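Local coordinates for hypothetical bacterial 6-phosphogluconolactonase (Bacteroides fragilis, PDB 3SCY), which probably hydrolyses 6-phosphogluconolactone to 6-phosphogluconate, as a seven-bladed beta-propeller of the lactonase family, at residues 13-18 with 31-36; 35-40 with 316-321; 49-54 with 68-73; 101-106 with 156-161; 215-220 with 264-269. One frame throughout, in Å; residues are numbered along the deposited sequence. Where two conformers were deposited one is given.

Contact 1: 13-18 with 31-36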
# COMPACT_ATOMS: atom_id res chain seq x y z
N GLU A 13 -4.43 19.75 -10.03
CA GLU A 13 -3.77 19.81 -8.73
C GLU A 13 -4.33 18.78 -7.80
O GLU A 13 -5.47 18.87 -7.39
CB GLU A 13 -3.90 21.20 -8.10
CG GLU A 13 -3.05 22.25 -8.80
CD GLU A 13 -3.05 23.64 -8.19
OE1 GLU A 13 -3.98 23.96 -7.41
OE2 GLU A 13 -2.12 24.41 -8.49
N LEU A 14 -3.48 17.82 -7.45
CA LEU A 14 -3.83 16.79 -6.49
C LEU A 14 -3.32 17.16 -5.10
O LEU A 14 -2.36 17.92 -4.98
CB LEU A 14 -3.14 15.47 -6.92
CG LEU A 14 -3.45 14.88 -8.31
CD1 LEU A 14 -2.36 13.88 -8.71
CD2 LEU A 14 -4.77 14.13 -8.30
N THR A 15 -3.93 16.60 -4.05
CA THR A 15 -3.38 16.75 -2.71
C THR A 15 -2.70 15.44 -2.38
O THR A 15 -3.32 14.39 -2.48
CB THR A 15 -4.42 17.16 -1.66
OG1 THR A 15 -4.95 18.40 -2.11
CG2 THR A 15 -3.78 17.40 -0.29
N MSE A 16 -1.43 15.51 -2.02
CA MSE A 16 -0.64 14.32 -1.73
C MSE A 16 -0.33 14.25 -0.23
O MSE A 16 0.11 15.23 0.37
CB MSE A 16 0.65 14.34 -2.55
CG MSE A 16 1.54 13.12 -2.29
SE MSE A 16 3.01 13.03 -3.53
CE MSE A 16 3.99 14.28 -2.89
N LEU A 17 -0.50 13.07 0.33
CA LEU A 17 -0.16 12.71 1.70
C LEU A 17 1.12 11.93 1.66
O LEU A 17 1.27 11.01 0.84
CB LEU A 17 -1.28 11.86 2.31
CG LEU A 17 -2.66 12.52 2.43
CD1 LEU A 17 -3.77 11.44 2.54
CD2 LEU A 17 -2.76 13.32 3.73
N VAL A 18 2.06 12.25 2.56
CA VAL A 18 3.33 11.55 2.64
C VAL A 18 3.53 11.03 4.05
O VAL A 18 3.67 11.83 4.98
CB VAL A 18 4.51 12.44 2.22
CG1 VAL A 18 5.84 11.67 2.32
CG2 VAL A 18 4.30 12.99 0.80
N THR A 31 2.00 17.05 3.84
CA THR A 31 1.04 17.20 2.75
C THR A 31 1.55 18.22 1.74
O THR A 31 2.24 19.17 2.11
CB THR A 31 -0.34 17.56 3.25
OG1 THR A 31 -0.26 18.79 3.95
CG2 THR A 31 -0.95 16.48 4.14
N PHE A 32 1.22 17.98 0.47
CA PHE A 32 1.68 18.78 -0.67
C PHE A 32 0.60 18.92 -1.71
O PHE A 32 -0.24 18.04 -1.85
CB PHE A 32 2.91 18.10 -1.36
CG PHE A 32 4.12 17.86 -0.49
CD1 PHE A 32 4.19 16.75 0.35
CD2 PHE A 32 5.19 18.75 -0.50
CE1 PHE A 32 5.29 16.55 1.17
CE2 PHE A 32 6.28 18.57 0.36
CZ PHE A 32 6.33 17.45 1.17
N ARG A 33 0.68 19.99 -2.51
CA ARG A 33 -0.10 20.06 -3.72
C ARG A 33 0.79 19.47 -4.81
O ARG A 33 1.98 19.78 -4.83
CB ARG A 33 -0.53 21.49 -4.05
CG ARG A 33 -1.76 21.51 -4.97
CD ARG A 33 -3.04 21.22 -4.19
NE ARG A 33 -3.34 22.36 -3.34
CZ ARG A 33 -4.15 22.37 -2.29
NH1 ARG A 33 -4.77 21.26 -1.90
NH2 ARG A 33 -4.32 23.49 -1.59
N PHE A 34 0.27 18.61 -5.68
CA PHE A 34 1.08 18.06 -6.77
C PHE A 34 0.33 18.23 -8.09
O PHE A 34 -0.80 17.74 -8.21
CB PHE A 34 1.45 16.57 -6.52
CG PHE A 34 2.31 16.03 -7.65
CD1 PHE A 34 3.69 16.27 -7.69
CD2 PHE A 34 1.74 15.33 -8.71
CE1 PHE A 34 4.47 15.81 -8.76
CE2 PHE A 34 2.53 14.86 -9.77
CZ PHE A 34 3.88 15.11 -9.79
N ASN A 35 0.95 18.90 -9.08
CA ASN A 35 0.28 19.09 -10.36
C ASN A 35 0.58 17.90 -11.28
O ASN A 35 1.73 17.70 -11.66
CB ASN A 35 0.71 20.41 -10.98
CG ASN A 35 -0.13 20.82 -12.14
OD1 ASN A 35 -0.37 20.04 -13.08
ND2 ASN A 35 -0.64 22.03 -12.09
N GLU A 36 -0.46 17.09 -11.62
CA GLU A 36 -0.27 15.88 -12.44
C GLU A 36 -0.15 16.20 -13.95
O GLU A 36 -0.08 15.28 -14.75
CB GLU A 36 -1.35 14.81 -12.18
CG GLU A 36 -2.78 15.20 -12.54
CD GLU A 36 -3.79 14.07 -12.68
OE1 GLU A 36 -3.43 12.89 -12.47
OE2 GLU A 36 -4.95 14.38 -13.05
O HOH W 1 0.46 23.67 -9.96
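Arg33 reaches Thr15 with CG anti to its own backbone N (chi1 -158°), followed by bends at chi2 and chi3. Both residues belong to the antiparallel beta hairpin of strands 13-20 and 28-35. This hairpin lies in the propeller blade that the C-terminal strand 354-360 completes. Thr15 OG1 sits in the guanidinium plane, at its edge, 2.9 Å from Arg33 NH1. Both atoms hydrogen bond to Lys84 O, and Arg33 NH2 bonds to Glu85 O, which ties the group to the next blade. Glu13 crosses Arg33 at about a right angle, with its CB 3.8 Å from Arg33 CG. Its OE1 lies well out of the guanidinium plane, so any attraction is one of charge only. The other face of the sheet carries Leu14, Met16, Phe32 and Phe34. Met16, a selenomethionine, brings CE obliquely to 4.1 Å from Phe32 CD1. Leu14 CD1 meets the Phe34 ring at its edge. Paired backbone bonds join Leu14 with Phe34 and Met16 with Phe32. Asn35 OD1 is taken by Glu37 N. At the Glu13-Asn35 end of the pair, water 1 accepts from Asn35 ND2 at 2.9 Å and donates to Glu13 OE2 at 3.1 Å.

Contact 2: 35-40 with 316-321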
# COMPACT_ATOMS: atom_id res chain seq x y z
N ASN A 35 0.95 18.90 -9.08
CA ASN A 35 0.28 19.09 -10.36
C ASN A 35 0.58 17.90 -11.28
O ASN A 35 1.73 17.70 -11.66
CB ASN A 35 0.71 20.41 -10.98
CG ASN A 35 -0.13 20.82 -12.14
OD1 ASN A 35 -0.37 20.04 -13.08
ND2 ASN A 35 -0.64 22.03 -12.09
N GLU A 36 -0.46 17.09 -11.62
CA GLU A 36 -0.27 15.88 -12.44
C GLU A 36 -0.15 16.20 -13.95
O GLU A 36 -0.08 15.28 -14.75
CB GLU A 36 -1.35 14.81 -12.18
CG GLU A 36 -2.78 15.20 -12.54
CD GLU A 36 -3.79 14.07 -12.68
OE1 GLU A 36 -3.43 12.89 -12.47
OE2 GLU A 36 -4.95 14.38 -13.05
N GLU A 37 -0.13 17.49 -14.33
CA GLU A 37 0.07 17.83 -15.76
C GLU A 37 1.47 18.45 -15.93
O GLU A 37 2.02 18.39 -17.04
CB GLU A 37 -1.04 18.77 -16.33
CG GLU A 37 -2.44 18.18 -16.43
CD GLU A 37 -2.75 16.94 -17.27
OE1 GLU A 37 -2.05 16.70 -18.27
OE2 GLU A 37 -3.75 16.25 -16.94
N THR A 38 2.06 19.01 -14.86
CA THR A 38 3.39 19.65 -14.93
C THR A 38 4.47 19.04 -14.03
O THR A 38 5.66 19.28 -14.28
CB THR A 38 3.31 21.14 -14.58
OG1 THR A 38 2.96 21.27 -13.21
CG2 THR A 38 2.35 21.92 -15.48
N GLY A 39 4.08 18.32 -12.96
CA GLY A 39 5.05 17.74 -12.05
C GLY A 39 5.53 18.66 -10.95
O GLY A 39 6.37 18.27 -10.14
N GLU A 40 4.97 19.89 -10.90
CA GLU A 40 5.30 20.87 -9.87
C GLU A 40 4.60 20.53 -8.56
O GLU A 40 3.49 20.01 -8.57
CB GLU A 40 4.89 22.29 -10.32
CG GLU A 40 5.54 22.76 -11.62
CD GLU A 40 7.04 23.01 -11.64
OE1 GLU A 40 7.66 23.04 -10.55
OE2 GLU A 40 7.59 23.21 -12.75
N ASN A 316 -4.15 10.45 -13.97
CA ASN A 316 -4.11 10.66 -15.42
C ASN A 316 -3.02 9.79 -16.09
O ASN A 316 -2.87 9.83 -17.31
CB ASN A 316 -3.92 12.14 -15.77
CG ASN A 316 -2.56 12.73 -15.47
OD1 ASN A 316 -1.69 12.08 -14.88
ND2 ASN A 316 -2.39 14.00 -15.78
N GLY A 317 -2.26 9.05 -15.27
CA GLY A 317 -1.19 8.16 -15.76
C GLY A 317 0.07 8.85 -16.21
O GLY A 317 1.00 8.19 -16.71
N LYS A 318 0.15 10.18 -16.09
CA LYS A 318 1.29 10.91 -16.63
C LYS A 318 2.57 10.82 -15.79
O LYS A 318 3.65 10.88 -16.35
CB LYS A 318 0.93 12.39 -16.89
CG LYS A 318 2.07 13.22 -17.45
CD LYS A 318 1.64 14.61 -17.86
CE LYS A 318 2.80 15.32 -18.52
NZ LYS A 318 2.40 16.65 -19.01
N TYR A 319 2.44 10.75 -14.45
CA TYR A 319 3.64 10.71 -13.61
C TYR A 319 3.63 9.53 -12.64
O TYR A 319 2.57 9.05 -12.21
CB TYR A 319 3.80 12.01 -12.78
CG TYR A 319 4.01 13.25 -13.61
CD1 TYR A 319 5.24 13.51 -14.21
CD2 TYR A 319 2.98 14.17 -13.78
CE1 TYR A 319 5.43 14.66 -14.98
CE2 TYR A 319 3.17 15.32 -14.56
CZ TYR A 319 4.40 15.56 -15.15
OH TYR A 319 4.63 16.68 -15.94
N LEU A 320 4.85 9.07 -12.33
CA LEU A 320 5.12 8.02 -11.36
C LEU A 320 6.08 8.62 -10.33
O LEU A 320 7.18 9.10 -10.67
CB LEU A 320 5.72 6.80 -12.08
CG LEU A 320 5.83 5.52 -11.24
CD1 LEU A 320 5.81 4.26 -12.11
CD2 LEU A 320 7.07 5.54 -10.35
N LEU A 321 5.61 8.67 -9.07
CA LEU A 321 6.35 9.28 -7.98
C LEU A 321 6.90 8.23 -7.07
O LEU A 321 6.14 7.35 -6.63
CB LEU A 321 5.45 10.23 -7.17
CG LEU A 321 4.92 11.48 -7.88
CD1 LEU A 321 3.78 11.18 -8.83
CD2 LEU A 321 4.36 12.47 -6.86
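The Tyr319 ring is sandwiched between Gly39 CA on one face and Lys318 CG on the opposite face, both offset toward the rim. Gly39 CA makes a CH-pi contact, 4.2 Å from the ring centroid. Glu36 C and Glu37 N lie at the ring edge, in its plane. The backbone shape of Gly39, with phi 85°, by itself calls for glycine, and the close approach of Tyr319 adds to this. A second flat pair is the Glu36 carboxylate and the Asn316 amide. They meet tip to tip and are stacked, with planes 12° apart and Glu36 CD 3.3 Å from Asn316 CG. Asn316 N donates to the syn side of Glu36 OE1 at 3.0 Å. Asn316 ND2 gives a bond to Glu36 O at 2.8 Å, approaching from above the carbonyl plane, and a weak one to Glu37 OE2. Asn316 OD1 accepts from Thr314 OG1 and from Lys318 N, the latter forming an Asx turn. Lys318 extends fully, and its NZ donates to Glu37 O at 2.7 Å. Asn35 OD1 also takes Thr38 N, from above the carbonyl plane, which completes an Asx motif. The contact joins the loop between strands 28-35 and 41-48 to the start of strand 319-324 in the adjoining blade. Most side-chain donors go to the backbone carbonyls Glu36 O and Glu37 O, so the bonding probably depends closely on the shape of this turn.

Contact 3: 49-54 with 68-73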
# COMPACT_ATOMS: atom_id res chain seq x y z
N VAL A 49 3.11 13.08 14.13
CA VAL A 49 2.60 11.71 14.28
C VAL A 49 3.80 10.77 14.31
O VAL A 49 4.66 10.92 13.47
CB VAL A 49 1.64 11.28 13.12
CG1 VAL A 49 0.80 10.08 13.53
CG2 VAL A 49 0.76 12.42 12.63
N ALA A 50 3.83 9.80 15.22
CA ALA A 50 4.96 8.88 15.29
C ALA A 50 4.84 7.72 14.31
O ALA A 50 3.79 7.09 14.23
CB ALA A 50 5.08 8.35 16.70
N ASN A 51 5.93 7.48 13.53
CA ASN A 51 6.05 6.41 12.53
C ASN A 51 4.75 6.16 11.73
O ASN A 51 4.26 5.02 11.69
CB ASN A 51 6.54 5.11 13.15
CG ASN A 51 7.99 5.16 13.51
OD1 ASN A 51 8.75 5.96 12.97
ND2 ASN A 51 8.35 4.44 14.55
N PRO A 52 4.22 7.19 11.05
CA PRO A 52 3.05 6.97 10.18
C PRO A 52 3.51 6.39 8.83
O PRO A 52 3.51 7.07 7.79
CB PRO A 52 2.47 8.38 10.06
CG PRO A 52 3.68 9.28 10.09
CD PRO A 52 4.69 8.60 10.99
N SER A 53 4.01 5.13 8.87
CA SER A 53 4.64 4.54 7.68
C SER A 53 3.67 4.14 6.57
O SER A 53 4.09 3.86 5.45
CB SER A 53 5.51 3.36 8.07
OG SER A 53 4.66 2.34 8.56
N TYR A 54 2.39 4.09 6.89
CA TYR A 54 1.35 3.82 5.92
C TYR A 54 0.13 4.59 6.35
O TYR A 54 -0.17 4.68 7.54
CB TYR A 54 1.04 2.30 5.76
CG TYR A 54 0.62 1.96 4.35
CD1 TYR A 54 1.58 1.71 3.37
CD2 TYR A 54 -0.72 2.02 3.97
CE1 TYR A 54 1.21 1.55 2.03
CE2 TYR A 54 -1.09 1.84 2.63
CZ TYR A 54 -0.12 1.61 1.67
OH TYR A 54 -0.43 1.43 0.33
N ASN A 68 0.73 3.66 13.31
CA ASN A 68 1.82 4.15 14.16
C ASN A 68 2.67 2.90 14.31
O ASN A 68 2.32 2.02 15.10
CB ASN A 68 1.32 4.75 15.48
CG ASN A 68 0.39 5.92 15.25
OD1 ASN A 68 0.82 7.03 14.90
ND2 ASN A 68 -0.90 5.70 15.38
N GLU A 69 3.70 2.77 13.46
CA GLU A 69 4.45 1.52 13.38
C GLU A 69 5.51 1.41 14.46
O GLU A 69 6.62 1.93 14.33
CB GLU A 69 5.04 1.32 11.98
CG GLU A 69 5.55 -0.09 11.78
CD GLU A 69 6.37 -0.34 10.53
OE1 GLU A 69 6.35 0.51 9.61
OE2 GLU A 69 6.99 -1.43 10.45
N PHE A 70 5.13 0.70 15.53
CA PHE A 70 5.96 0.43 16.68
C PHE A 70 5.92 -1.04 17.01
O PHE A 70 4.89 -1.69 16.80
CB PHE A 70 5.49 1.26 17.88
CG PHE A 70 5.90 2.69 17.71
CD1 PHE A 70 7.19 3.10 18.00
CD2 PHE A 70 5.00 3.63 17.22
CE1 PHE A 70 7.57 4.43 17.82
CE2 PHE A 70 5.39 4.94 17.00
CZ PHE A 70 6.67 5.34 17.33
N SER A 71 7.09 -1.55 17.50
CA SER A 71 7.40 -2.95 17.81
C SER A 71 6.79 -3.44 19.12
O SER A 71 6.73 -4.66 19.32
CB SER A 71 8.91 -3.15 17.87
OG SER A 71 9.51 -2.84 16.62
N LYS A 72 6.38 -2.53 20.00
CA LYS A 72 5.79 -2.90 21.28
C LYS A 72 4.40 -2.24 21.45
O LYS A 72 3.68 -2.09 20.47
CB LYS A 72 6.74 -2.56 22.45
N ASP A 73 4.04 -1.86 22.71
CA ASP A 73 2.76 -1.30 23.17
C ASP A 73 2.31 0.01 22.50
O ASP A 73 1.15 0.37 22.65
CB ASP A 73 2.82 -1.08 24.69
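Asn51 and Glu69 join the link between two blades of the propeller, strands 41-48 to 55-57, to the loop between strands 63-68 and 76-83. The tight part is mainly polar. Glu69 N donates to Asn51 O at 2.9 Å, almost straight at 174°. Asn51 ND2 returns a bond to Glu69 O at 3.1 Å, with the acceptor tilted from the amide plane. Pro52 is the centre of an inverse gamma turn, and the next residue, Ser53, faces Glu69. Ser53 OG lies between its backbone N and carbonyl carbon (chi1 66°). It donates to the anti side of Glu69 OE1 at 2.7 Å. Tyr21 OH also bonds to OE1, so this oxygen is gripped twice. The other oxygen, Glu69 OE2, lies close to an unidentified bound molecule, probably from the crystallisation liquor, though it may mark a pocket. The loose side begins beyond Phe70. Ser71 and Asp73 are exposed, and neither Ser71, Lys72 nor Asp73 touches the 49-54 loop. The side chains of Lys72 and Asp73 are not modelled past CB, which is consistent with mobility. Phe70 forms the border between the two parts and crosses Asn51 at about a right angle. Asn51 ND2 sits over one face of its ring, offset toward the rim and 3.4 Å from Phe70 CE1. Ala50 CB meets the ring edge in plane, 3.4 Å from Phe70 CE2.

Contact 4: 101-106 with 156-161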
# COMPACT_ATOMS: atom_id res chain seq x y z
N ASP A 101 4.00 -3.64 14.96
CA ASP A 101 4.40 -3.09 13.66
C ASP A 101 3.29 -3.08 12.59
O ASP A 101 3.47 -3.61 11.49
CB ASP A 101 5.68 -3.76 13.14
CG ASP A 101 6.90 -3.38 13.96
OD1 ASP A 101 6.98 -2.22 14.41
OD2 ASP A 101 7.76 -4.26 14.18
N PRO A 102 2.17 -2.39 12.88
CA PRO A 102 1.13 -2.22 11.83
C PRO A 102 1.78 -1.50 10.67
O PRO A 102 2.46 -0.50 10.88
CB PRO A 102 0.03 -1.42 12.55
CG PRO A 102 0.78 -0.66 13.65
CD PRO A 102 1.83 -1.63 14.11
N CYS A 103 1.67 -2.06 9.44
CA CYS A 103 2.45 -1.52 8.32
C CYS A 103 1.62 -1.28 7.07
O CYS A 103 2.17 -0.88 6.03
CB CYS A 103 3.61 -2.47 8.02
SG CYS A 103 3.06 -4.10 7.42
N TYR A 104 0.33 -1.54 7.14
CA TYR A 104 -0.61 -1.37 6.04
C TYR A 104 -1.98 -1.23 6.61
O TYR A 104 -2.26 -1.85 7.65
CB TYR A 104 -0.58 -2.58 5.08
CG TYR A 104 -1.11 -2.28 3.69
CD1 TYR A 104 -2.48 -2.37 3.40
CD2 TYR A 104 -0.25 -2.01 2.64
CE1 TYR A 104 -2.97 -2.12 2.12
CE2 TYR A 104 -0.72 -1.80 1.35
CZ TYR A 104 -2.09 -1.84 1.09
OH TYR A 104 -2.53 -1.67 -0.19
N LEU A 105 -2.87 -0.52 5.94
CA LEU A 105 -4.25 -0.49 6.42
C LEU A 105 -5.21 -0.29 5.25
O LEU A 105 -4.82 0.19 4.17
CB LEU A 105 -4.46 0.51 7.60
CG LEU A 105 -4.54 2.01 7.32
CD1 LEU A 105 -4.70 2.77 8.64
CD2 LEU A 105 -3.30 2.57 6.61
N THR A 106 -6.47 -0.74 5.43
CA THR A 106 -7.48 -0.56 4.40
C THR A 106 -8.81 -0.23 5.09
O THR A 106 -8.89 -0.32 6.31
CB THR A 106 -7.60 -1.77 3.45
OG1 THR A 106 -8.31 -1.31 2.29
CG2 THR A 106 -8.31 -2.97 4.09
N HIS A 156 4.08 -12.77 9.18
CA HIS A 156 4.36 -11.35 9.07
C HIS A 156 3.33 -10.79 8.13
O HIS A 156 3.40 -11.05 6.93
CB HIS A 156 5.80 -11.10 8.57
CG HIS A 156 6.88 -11.50 9.54
ND1 HIS A 156 7.02 -10.87 10.76
CD2 HIS A 156 7.88 -12.40 9.40
CE1 HIS A 156 8.07 -11.44 11.35
NE2 HIS A 156 8.62 -12.37 10.58
N LEU A 157 2.34 -10.10 8.66
CA LEU A 157 1.24 -9.62 7.84
C LEU A 157 1.60 -8.27 7.24
O LEU A 157 1.98 -7.35 7.96
CB LEU A 157 -0.05 -9.59 8.68
CG LEU A 157 -0.85 -10.91 8.71
CD1 LEU A 157 -1.64 -11.07 7.42
CD2 LEU A 157 0.04 -12.16 8.98
N HIS A 158 1.54 -8.16 5.90
CA HIS A 158 2.07 -6.99 5.22
C HIS A 158 1.10 -6.24 4.34
O HIS A 158 1.45 -5.15 3.86
CB HIS A 158 3.27 -7.39 4.35
CG HIS A 158 4.40 -6.41 4.41
ND1 HIS A 158 4.19 -5.05 4.25
CD2 HIS A 158 5.72 -6.63 4.60
CE1 HIS A 158 5.38 -4.48 4.42
NE2 HIS A 158 6.33 -5.40 4.59
N CYS A 159 -0.10 -6.79 4.12
CA CYS A 159 -1.08 -6.16 3.26
C CYS A 159 -2.44 -6.69 3.59
O CYS A 159 -2.56 -7.86 3.96
CB CYS A 159 -0.73 -6.42 1.80
SG CYS A 159 -1.65 -5.41 0.61
N VAL A 160 -3.45 -5.83 3.53
CA VAL A 160 -4.84 -6.21 3.68
C VAL A 160 -5.61 -5.50 2.57
O VAL A 160 -5.50 -4.27 2.42
CB VAL A 160 -5.45 -5.93 5.08
CG1 VAL A 160 -5.01 -6.99 6.08
CG2 VAL A 160 -5.11 -4.52 5.58
N ARG A 161 -6.32 -6.26 1.73
CA ARG A 161 -7.08 -5.71 0.61
C ARG A 161 -8.49 -6.22 0.55
O ARG A 161 -8.71 -7.42 0.69
CB ARG A 161 -6.45 -6.05 -0.75
CG ARG A 161 -5.00 -5.60 -0.97
CD ARG A 161 -4.77 -4.08 -0.76
NE ARG A 161 -5.79 -3.23 -1.38
CZ ARG A 161 -5.83 -2.89 -2.66
NH1 ARG A 161 -4.88 -3.31 -3.49
NH2 ARG A 161 -6.81 -2.12 -3.13
O HOH W 2 -8.52 -2.42 -0.18
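Sulfur-aromatic contacts link Tyr104 to Cys159 and Cys103 to His158. Cys159 SG lies over one face of the Tyr104 ring, offset toward the rim, 3.8 Å from the centroid. Cys103 SG approaches the His158 ring obliquely, 3.5 Å from ND1. Cys159 CA adds a CH-pi contact over the Tyr104 ring, whose CG is anti to the backbone N (chi1 -159°). Apolar packing continues with Tyr104 CD1 4.0 Å from Val160 CG2. Past the ring, Tyr104 OH touches Arg161 CD at 3.3 Å. Polar links are sparse, and no direct hydrogen bond crosses. Water 2 bridges Thr106 OG1 at 2.7 Å and Arg161 NE at 3.1 Å, in the guanidinium plane. Arg161 NH1 turns to Leu216 O in the following blade. His158 O and Val160 O are buried here without a polar partner in the model. Tyr104 also stacks with Tyr54 and meets His215 edge-to-face. His158 NE2 hydrogen bonds to an unidentified bound molecule. The two strands run nearly parallel, 4° apart; such side-chain packing between the first strands of successive blades is characteristic of a beta-propeller around its axis.

Contact 5: 215-220 with 264-269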
# COMPACT_ATOMS: atom_id res chain seq x y z
N HIS A 215 2.86 -6.91 -1.20
CA HIS A 215 1.66 -6.14 -1.53
C HIS A 215 0.90 -6.75 -2.67
O HIS A 215 1.50 -7.33 -3.58
CB HIS A 215 2.02 -4.68 -1.86
CG HIS A 215 2.33 -3.81 -0.68
ND1 HIS A 215 2.65 -2.46 -0.84
CD2 HIS A 215 2.40 -4.11 0.65
CE1 HIS A 215 2.83 -1.98 0.38
NE2 HIS A 215 2.71 -2.93 1.31
N LEU A 216 -0.42 -6.58 -2.65
CA LEU A 216 -1.37 -7.12 -3.64
C LEU A 216 -2.23 -6.02 -4.22
O LEU A 216 -2.70 -5.14 -3.47
CB LEU A 216 -2.27 -8.15 -2.94
CG LEU A 216 -3.32 -8.88 -3.83
CD1 LEU A 216 -2.65 -9.94 -4.74
CD2 LEU A 216 -4.34 -9.60 -2.95
N ILE A 217 -2.46 -6.09 -5.55
CA ILE A 217 -3.30 -5.14 -6.26
C ILE A 217 -4.21 -5.91 -7.22
O ILE A 217 -3.94 -7.07 -7.56
CB ILE A 217 -2.54 -4.04 -7.01
CG1 ILE A 217 -1.58 -4.70 -8.05
CG2 ILE A 217 -1.78 -3.11 -6.03
CD1 ILE A 217 -0.98 -3.75 -9.06
N PHE A 218 -5.26 -5.24 -7.67
CA PHE A 218 -6.21 -5.77 -8.65
C PHE A 218 -6.22 -4.89 -9.85
O PHE A 218 -5.98 -3.68 -9.72
CB PHE A 218 -7.65 -5.82 -8.08
CG PHE A 218 -7.75 -6.76 -6.91
CD1 PHE A 218 -8.03 -8.11 -7.12
CD2 PHE A 218 -7.49 -6.33 -5.62
CE1 PHE A 218 -8.05 -9.00 -6.04
CE2 PHE A 218 -7.53 -7.21 -4.55
CZ PHE A 218 -7.79 -8.54 -4.77
N ASN A 219 -6.60 -5.44 -11.01
CA ASN A 219 -6.74 -4.57 -12.18
C ASN A 219 -8.10 -3.84 -12.09
O ASN A 219 -8.90 -4.10 -11.18
CB ASN A 219 -6.55 -5.32 -13.50
CG ASN A 219 -7.73 -6.17 -13.88
OD1 ASN A 219 -8.44 -6.69 -13.01
ND2 ASN A 219 -8.00 -6.27 -15.16
N SER A 220 -8.36 -2.93 -13.04
CA SER A 220 -9.57 -2.09 -13.03
C SER A 220 -10.88 -2.87 -13.08
O SER A 220 -11.82 -2.46 -12.40
CB SER A 220 -9.54 -1.07 -14.16
OG SER A 220 -9.42 -1.70 -15.43
N ILE A 264 3.92 -2.25 -5.78
CA ILE A 264 3.41 -2.68 -7.08
C ILE A 264 2.18 -1.86 -7.45
O ILE A 264 1.28 -1.65 -6.63
CB ILE A 264 3.09 -4.22 -7.04
CG1 ILE A 264 2.76 -4.75 -8.44
CG2 ILE A 264 1.98 -4.56 -5.99
CD1 ILE A 264 2.71 -6.33 -8.50
N HIS A 265 2.16 -1.38 -8.72
CA HIS A 265 1.07 -0.56 -9.23
C HIS A 265 0.88 -0.75 -10.71
O HIS A 265 1.85 -0.91 -11.46
CB HIS A 265 1.31 0.95 -8.98
CG HIS A 265 1.35 1.32 -7.54
ND1 HIS A 265 0.21 1.71 -6.87
CD2 HIS A 265 2.39 1.32 -6.68
CE1 HIS A 265 0.59 1.92 -5.62
NE2 HIS A 265 1.89 1.68 -5.45
N LEU A 266 -0.37 -0.73 -11.13
CA LEU A 266 -0.71 -0.73 -12.52
C LEU A 266 -0.91 0.70 -12.96
O LEU A 266 -1.44 1.52 -12.18
CB LEU A 266 -2.02 -1.52 -12.75
CG LEU A 266 -1.92 -3.02 -12.77
CD1 LEU A 266 -3.24 -3.66 -12.46
CD2 LEU A 266 -1.43 -3.53 -14.12
N SER A 267 -0.57 1.01 -14.22
CA SER A 267 -0.93 2.30 -14.77
C SER A 267 -2.49 2.38 -14.81
O SER A 267 -3.15 1.33 -14.95
CB SER A 267 -0.31 2.51 -16.16
OG SER A 267 -0.66 1.48 -17.08
N PRO A 268 -3.08 3.57 -14.66
CA PRO A 268 -4.56 3.66 -14.70
C PRO A 268 -5.19 3.07 -15.97
O PRO A 268 -6.29 2.53 -15.86
CB PRO A 268 -4.82 5.17 -14.59
CG PRO A 268 -3.63 5.70 -13.87
CD PRO A 268 -2.47 4.88 -14.40
N ASP A 269 -4.51 3.10 -17.16
CA ASP A 269 -5.04 2.52 -18.39
C ASP A 269 -4.89 0.99 -18.43
O ASP A 269 -5.35 0.36 -19.38
CB ASP A 269 -4.39 3.19 -19.63
CG ASP A 269 -2.88 3.02 -19.77
OD1 ASP A 269 -2.29 2.21 -19.01
OD2 ASP A 269 -2.29 3.66 -20.66
O HOH W 3 -8.01 0.63 -16.86
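Ile217 lays its CD1 between Ile264 and Leu266, 3.9 Å from both Ile264 CG1 and Leu266 CG. The same methyl rests on the backbone of the facing strand, 3.8 Å from His265 CA. Ile217 CG1 sits between the backbone N and the carbonyl carbon (chi1 59°), while CG2 is anti to the carbonyl carbon. The two branches meet different atoms. CG2 touches Ile264 O at 3.4 Å, while CD1, anti along the chain (chi2 167°), is carried toward Leu266. Ile264 also spreads its contact. Its CG2 packs on His215 O at 3.7 Å and stands near His215 CB. At the other end, Leu266 CD1 lies against Asn219 CA at 3.6 Å. The strands run almost parallel, 10° apart, with axes 7.2 Å from each other. They are the first strands of two successive blades, 213-218 and 261-266. Most polar side chains find partners elsewhere. His215 ND1 and His265 NE2 each bond to a different oxygen of Asp263. Asn219 ND2 bonds to Asp221, and its OD1 accepts from Phe224 N. Water 3 bridges the segments, meeting Ser220 OG at 3.1 Å and donating to Pro268 O at 2.8 Å. No direct hydrogen bond crosses between the two segments. The direct packing of the blades here is mainly by branched aliphatic side chains, so the fit depends on shape rather than on bond direction.

How the contacts relate
The five contacts follow the ring of a seven-bladed propeller. Contact 1 lies within the blade that pairs N-terminal strands with the C-terminal strand 354-360. Contact 2 shares Asn35 and Glu36 with it. Their centres are 10 Å apart, while contact 2 spans 276 residues of chain. Contacts 3, 4 and 5 come in order between its two ends. Contact 3 ties the link into the second blade to a loop of that blade and touches contact 4, 12 Å away between centres. Contacts 4 and 5 join successive blades near the axis, and Arg161 to Leu216 connects them. Pro268 in contact 5 packs on Gly317 in contact 2. At contacts 1 and 2 the first blade meets the last, so the ring closes there.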